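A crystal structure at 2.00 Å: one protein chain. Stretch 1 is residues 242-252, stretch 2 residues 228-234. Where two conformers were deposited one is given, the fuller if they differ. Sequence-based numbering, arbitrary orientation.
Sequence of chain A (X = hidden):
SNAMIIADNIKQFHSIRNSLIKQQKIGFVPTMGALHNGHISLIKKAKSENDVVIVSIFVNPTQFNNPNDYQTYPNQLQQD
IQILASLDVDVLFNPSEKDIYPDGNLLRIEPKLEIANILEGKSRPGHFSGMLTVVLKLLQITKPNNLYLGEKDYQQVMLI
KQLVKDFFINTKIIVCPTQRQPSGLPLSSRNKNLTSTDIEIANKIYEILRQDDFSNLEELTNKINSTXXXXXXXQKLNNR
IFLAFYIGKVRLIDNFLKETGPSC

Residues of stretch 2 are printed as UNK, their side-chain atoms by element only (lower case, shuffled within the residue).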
# COMPACT_ATOMS: atom_id res chain seq x y z
N PHE A 242 -11.42 10.90 -24.00
CA PHE A 242 -10.45 9.84 -23.74
C PHE A 242 -10.49 8.79 -24.85
O PHE A 242 -11.55 8.34 -25.26
CB PHE A 242 -10.78 9.14 -22.42
CG PHE A 242 -10.52 9.99 -21.21
CD1 PHE A 242 -9.43 9.74 -20.39
CD2 PHE A 242 -11.36 11.05 -20.91
CE1 PHE A 242 -9.19 10.53 -19.28
CE2 PHE A 242 -11.14 11.84 -19.79
CZ PHE A 242 -10.05 11.58 -18.98
N LEU A 243 -9.32 8.37 -25.31
CA LEU A 243 -9.25 7.28 -26.29
C LEU A 243 -7.97 6.47 -26.17
O LEU A 243 -7.00 6.90 -25.53
CB LEU A 243 -9.42 7.79 -27.73
CG LEU A 243 -8.21 8.47 -28.38
CD1 LEU A 243 -8.24 8.20 -29.86
CD2 LEU A 243 -8.28 9.96 -28.11
N ALA A 244 -8.01 5.30 -26.80
CA ALA A 244 -6.87 4.39 -26.89
C ALA A 244 -7.10 3.59 -28.16
O ALA A 244 -8.27 3.28 -28.52
CB ALA A 244 -6.83 3.44 -25.68
N PHE A 245 -6.01 3.25 -28.83
CA PHE A 245 -6.10 2.49 -30.08
C PHE A 245 -4.81 1.73 -30.31
O PHE A 245 -3.78 2.07 -29.72
CB PHE A 245 -6.35 3.43 -31.26
CG PHE A 245 -5.31 4.51 -31.40
CD1 PHE A 245 -4.19 4.31 -32.19
CD2 PHE A 245 -5.46 5.72 -30.72
CE1 PHE A 245 -3.22 5.30 -32.32
CE2 PHE A 245 -4.49 6.72 -30.84
CZ PHE A 245 -3.37 6.51 -31.63
N TYR A 246 -4.87 0.71 -31.16
CA TYR A 246 -3.70 -0.03 -31.57
C TYR A 246 -3.36 0.37 -33.00
O TYR A 246 -4.25 0.59 -33.81
CB TYR A 246 -3.95 -1.55 -31.55
CG TYR A 246 -3.71 -2.24 -30.23
CD1 TYR A 246 -2.44 -2.68 -29.88
CD2 TYR A 246 -4.76 -2.47 -29.34
CE1 TYR A 246 -2.22 -3.33 -28.67
CE2 TYR A 246 -4.55 -3.11 -28.12
CZ TYR A 246 -3.29 -3.53 -27.80
OH TYR A 246 -3.07 -4.16 -26.59
N ILE A 247 -2.06 0.49 -33.30
CA ILE A 247 -1.62 0.44 -34.69
C ILE A 247 -0.64 -0.73 -34.73
O ILE A 247 0.39 -0.72 -34.03
CB ILE A 247 -0.95 1.75 -35.21
CG1 ILE A 247 -1.87 2.94 -34.96
CG2 ILE A 247 -0.63 1.64 -36.71
CD1 ILE A 247 -1.24 4.27 -35.31
N GLY A 248 -0.98 -1.76 -35.51
CA GLY A 248 -0.28 -3.03 -35.39
C GLY A 248 -0.36 -3.51 -33.94
O GLY A 248 -1.46 -3.65 -33.38
N LYS A 249 0.80 -3.76 -33.33
CA LYS A 249 0.86 -4.26 -31.95
C LYS A 249 1.13 -3.15 -30.95
O LYS A 249 1.35 -3.42 -29.76
CB LYS A 249 1.94 -5.33 -31.79
CG LYS A 249 1.52 -6.73 -32.21
CD LYS A 249 1.89 -7.03 -33.65
CE LYS A 249 1.52 -8.47 -34.00
NZ LYS A 249 2.00 -8.88 -35.36
N VAL A 250 1.10 -1.91 -31.42
CA VAL A 250 1.47 -0.78 -30.57
C VAL A 250 0.22 -0.12 -30.03
O VAL A 250 -0.62 0.34 -30.79
CB VAL A 250 2.34 0.28 -31.35
CG1 VAL A 250 2.70 1.48 -30.45
CG2 VAL A 250 3.58 -0.37 -31.90
N ARG A 251 0.10 -0.08 -28.70
CA ARG A 251 -1.10 0.48 -28.09
C ARG A 251 -0.81 1.89 -27.59
O ARG A 251 0.04 2.07 -26.72
CB ARG A 251 -1.61 -0.40 -26.95
CG ARG A 251 -3.00 -0.03 -26.43
CD ARG A 251 -3.34 -0.85 -25.15
NE ARG A 251 -4.63 -0.44 -24.64
CZ ARG A 251 -4.81 0.57 -23.78
NH1 ARG A 251 -3.76 1.22 -23.32
NH2 ARG A 251 -6.03 0.91 -23.38
N LEU A 252 -1.50 2.88 -28.15
CA LEU A 252 -1.35 4.29 -27.75
C LEU A 252 -2.64 4.86 -27.14
O LEU A 252 -3.73 4.43 -27.50
CB LEU A 252 -0.98 5.14 -28.96
CG LEU A 252 0.31 4.72 -29.67
CD1 LEU A 252 0.60 5.71 -30.79
CD2 LEU A 252 1.48 4.62 -28.66
N UNK A 228 -6.74 2.02 -40.67
CA UNK A 228 -5.99 0.81 -40.41
C UNK A 228 -5.63 0.61 -38.95
O UNK A 228 -5.20 -0.47 -38.55
N UNK A 229 -5.79 1.67 -38.16
CA UNK A 229 -5.70 1.55 -36.71
C UNK A 229 -6.92 0.76 -36.17
O UNK A 229 -7.92 0.64 -36.87
c UNK A 229 -5.66 2.93 -36.09
N UNK A 230 -6.82 0.22 -34.96
CA UNK A 230 -7.99 -0.39 -34.29
C UNK A 230 -8.31 0.30 -32.99
O UNK A 230 -7.56 0.24 -32.01
c UNK A 230 -7.79 -4.85 -36.60
c UNK A 230 -8.18 -2.74 -35.28
c UNK A 230 -7.82 -1.90 -34.05
c UNK A 230 -7.43 -4.07 -35.33
n UNK A 230 -6.60 -5.47 -37.25
N UNK A 231 -9.44 0.98 -32.99
CA UNK A 231 -9.85 1.75 -31.84
C UNK A 231 -10.22 0.79 -30.69
O UNK A 231 -10.96 -0.16 -30.88
c UNK A 231 -12.17 3.46 -30.19
c UNK A 231 -10.25 4.80 -31.09
c UNK A 231 -11.43 3.89 -31.43
c UNK A 231 -11.01 2.67 -32.25
N UNK A 232 -9.64 1.02 -29.51
CA UNK A 232 -10.02 0.30 -28.29
C UNK A 232 -11.26 0.93 -27.65
O UNK A 232 -12.26 0.25 -27.38
c UNK A 232 -7.61 -1.88 -26.99
n UNK A 232 -8.00 -2.95 -27.71
c UNK A 232 -7.67 -0.53 -27.70
o UNK A 232 -7.22 -1.96 -25.82
c UNK A 232 -8.86 0.30 -27.28
N UNK A 233 -11.17 2.23 -27.37
CA UNK A 233 -12.32 2.95 -26.84
C UNK A 233 -12.17 4.42 -27.15
O UNK A 233 -11.06 4.92 -27.39
c UNK A 233 -12.50 2.72 -25.33
c UNK A 233 -9.32 2.81 -23.24
c UNK A 233 -10.22 5.04 -23.37
c UNK A 233 -9.25 4.15 -22.92
c UNK A 233 -11.26 4.57 -24.14
o UNK A 233 -8.21 4.62 -22.14
c UNK A 233 -11.36 3.22 -24.48
c UNK A 233 -10.37 2.35 -24.02
N UNK A 234 -13.30 5.10 -27.21
CA UNK A 234 -13.32 6.55 -27.23
C UNK A 234 -14.52 6.99 -26.41
O UNK A 234 -15.63 6.46 -26.57
c UNK A 234 -13.14 8.68 -28.62
c UNK A 234 -13.35 7.15 -28.66
c UNK A 234 -14.64 6.77 -29.41
c UNK A 234 -12.78 9.27 -30.00
O HOH W 1 -3.68 -1.93 -36.54
O HOH W 2 -7.05 7.45 -22.64

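Position 228 has no side-chain atoms. It is the first residue after a helix to leave helical angles, and its phi of 105° would jam a CB against the preceding carbonyl oxygen. That makes it Gly228. One water accepts from Gly248 N and donates to Gly228 O, 2.9 Å from each, tying this end of the stretch to the turn that closes the hairpin of stretch 1.

Position 229 carries one carbon, lying 4.0 Å from Ile247 CG1 and 4.4 Å from Phe245 CD1. A lone CB means Ala229.

Position 230 bears four carbons in a row ending in nitrogen, an unbranched chain whose end leads away from stretch 1: Lys230. Its backbone does the pairing, with Lys230 N donating to Tyr246 O at 2.8 Å and Tyr246 N returning to Lys230 O at 2.9 Å.

Position 231 has four carbons forked at the second beyond CA, which is leucine. Leu231 lies on the same face of the sheet as Phe245; its CD2 sits 4.1 Å from both Phe245 CB and Leu243 CD1.

Position 232 has three carbons, the third carrying one oxygen and one nitrogen. Glutamate would end in two oxygens, so this is Gln232. Its OE1 accepts from Arg251 NE at 3.2 Å, nearly straight, while NE2 lies at the edge of the Tyr246 ring, 3.5 Å from CE2 of Tyr246.

Position 233 shows one carbon, then a six-carbon ring bearing an oxygen: Tyr233. The ring crosses over Ala244, with Tyr233 CE1 3.5 Å from Ala244 CB and Ala244 N over one ring face. A water donates to Tyr233 OH at 3.1 Å and to Leu243 O at 2.9 Å.

Position 234 has four carbons forked at the first, one arm two carbons long: Ile234. Its CG1 packs 3.9 Å from Leu243 CB.

The contact is an antiparallel strand pairing interrupted by a bulge. Lys230 pairs with Tyr246 and Leu231 with Phe245, but Tyr233 pairs with Ala244, so Gln232 is the extra residue. Ala244 O accommodates it by accepting from both Gln232 N at 2.8 Å and Tyr233 N at 3.3 Å. With the register shifted, Leu231 and Ile234 still share the face of Leu243 and Phe245, while Lys230 and Tyr233 share that of Ala244 and Tyr246. The design rule is compact: backbone bonds set the register, the bulge absorbs one residue, apolar side chains fill one face, and on the other a small alanine lies beneath a broad tyrosine ring.

Stretch 2, residues 228-234: GAKLQYI
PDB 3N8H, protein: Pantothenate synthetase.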